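Local coordinates for FrnE protein (Deinococcus radiodurans, PDB 5CO3) that probably acts as a cytoplasmic disulfide oxidoreductase, forming or reshuffling disulfide bonds through a DsbA-like thioredoxin domain, at residues T210-G213 / A214-V218. Residues are numbered along the deposited sequence; the frame is centred on the assembly and turned at random.
Sequences TLLG and ALSQV
Leu212 O takes two hydrogen bonds from Ser216. The hydroxyl OG lies 2.6 Å from Leu212 O and sits above the carbonyl plane, 36° out of it. The backbone Ser216 N is 2.9 Å from the same Leu212 O and arrives from the opposite face. Ser216 can do this because OG stands beside its own backbone N (chi1 -55°), turned back along the helix. A valine here would probably leave Leu212 O with the backbone N-H as its one donor from this residue. Three further i to i+4 bonds run alongside. The bond from Leu215 N to Leu211 O is 2.9 Å long and almost straight, at an N-H...O angle of 176°. Ala214 N bonds to Thr210 O, and Gln217 N to Gly213 O, both less straight. Leu212 CD1 passes 3.9 Å from Ser216 OG. Leu215 CG rests 3.4 Å from Leu211 O. Leu211 and Leu215 are buried: Leu211 packs on Phe32 and Phe194, Leu215 on Phe39 and Leu196. Gln217 is extended beyond CG, and its NE2 bonds to Glu221. This is regular alpha-helix with a serine bonded back to the i-4 carbonyl, in helix 208-222, which packs on the central sheet of the thioredoxin-like fold.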
loop_
_atom_site.group_PDB
_atom_site.type_symbol
_atom_site.label_atom_id
_atom_site.label_comp_id
_atom_site.label_asym_id
_atom_site.label_seq_id
_atom_site.Cartn_x
_atom_site.Cartn_y
_atom_site.Cartn_z
ATOM N N THR A 210 -7.587 -14.811 -5.494
ATOM C CA THR A 210 -6.540 -14.540 -6.475
ATOM C C THR A 210 -5.161 -14.350 -5.832
ATOM O O THR A 210 -4.166 -14.937 -6.268
ATOM C CB THR A 210 -6.887 -13.283 -7.305
ATOM O OG1 THR A 210 -8.112 -13.506 -8.012
ATOM C CG2 THR A 210 -5.789 -12.968 -8.302
ATOM N N LEU A 211 -5.107 -13.526 -4.793
ATOM C CA LEU A 211 -3.870 -13.318 -4.051
ATOM C C LEU A 211 -3.417 -14.593 -3.319
ATOM O O LEU A 211 -2.226 -14.896 -3.288
ATOM C CB LEU A 211 -4.043 -12.153 -3.065
ATOM C CG LEU A 211 -4.132 -10.773 -3.725
ATOM C CD1 LEU A 211 -4.675 -9.745 -2.745
ATOM C CD2 LEU A 211 -2.760 -10.352 -4.260
ATOM N N LEU A 212 -4.361 -15.352 -2.757
ATOM C CA LEU A 212 -4.036 -16.644 -2.148
ATOM C C LEU A 212 -3.476 -17.614 -3.200
ATOM O O LEU A 212 -2.543 -18.369 -2.933
ATOM C CB LEU A 212 -5.272 -17.255 -1.472
ATOM C CG LEU A 212 -5.141 -18.668 -0.874
ATOM C CD1 LEU A 212 -4.063 -18.703 0.194
ATOM C CD2 LEU A 212 -6.475 -19.117 -0.302
ATOM N N GLY A 213 -4.047 -17.571 -4.397
ATOM C CA GLY A 213 -3.590 -18.415 -5.480
ATOM C C GLY A 213 -2.165 -18.081 -5.870
ATOM O O GLY A 213 -1.363 -18.963 -6.150
ATOM N N ALA A 214 -1.850 -16.792 -5.891
ATOM C CA ALA A 214 -0.505 -16.341 -6.225
ATOM C C ALA A 214 0.505 -16.756 -5.154
ATOM O O ALA A 214 1.570 -17.281 -5.469
ATOM C CB ALA A 214 -0.489 -14.827 -6.412
ATOM N N LEU A 215 0.169 -16.505 -3.890
ATOM C CA LEU A 215 0.999 -16.957 -2.776
ATOM C C LEU A 215 1.285 -18.452 -2.890
ATOM O O LEU A 215 2.439 -18.888 -2.785
ATOM C CB LEU A 215 0.312 -16.653 -1.446
ATOM C CG LEU A 215 0.265 -15.179 -1.028
ATOM C CD1 LEU A 215 -0.639 -15.021 0.170
ATOM C CD2 LEU A 215 1.675 -14.668 -0.729
ATOM N N SER A 216 0.221 -19.219 -3.127
ATOM C CA SER A 216 0.291 -20.672 -3.220
ATOM C C SER A 216 1.126 -21.126 -4.408
ATOM O O SER A 216 1.871 -22.102 -4.313
ATOM C CB SER A 216 -1.116 -21.276 -3.337
ATOM O OG SER A 216 -1.949 -20.851 -2.275
ATOM N N GLN A 217 0.987 -20.431 -5.533
ATOM C CA GLN A 217 1.750 -20.785 -6.720
ATOM C C GLN A 217 3.232 -20.533 -6.472
ATOM O O GLN A 217 4.077 -21.353 -6.818
ATOM C CB GLN A 217 1.273 -19.997 -7.941
ATOM C CG GLN A 217 2.140 -20.199 -9.178
ATOM C CD GLN A 217 1.537 -19.594 -10.433
ATOM O OE1 GLN A 217 0.336 -19.320 -10.494
ATOM N NE2 GLN A 217 2.370 -19.385 -11.445
ATOM N N VAL A 218 3.542 -19.397 -5.858
ATOM C CA VAL A 218 4.933 -19.054 -5.601
ATOM C C VAL A 218 5.570 -20.040 -4.632
ATOM O O VAL A 218 6.676 -20.516 -4.878
ATOM C CB VAL A 218 5.072 -17.624 -5.054
ATOM C CG1 VAL A 218 6.495 -17.375 -4.574
ATOM C CG2 VAL A 218 4.682 -16.627 -6.121
#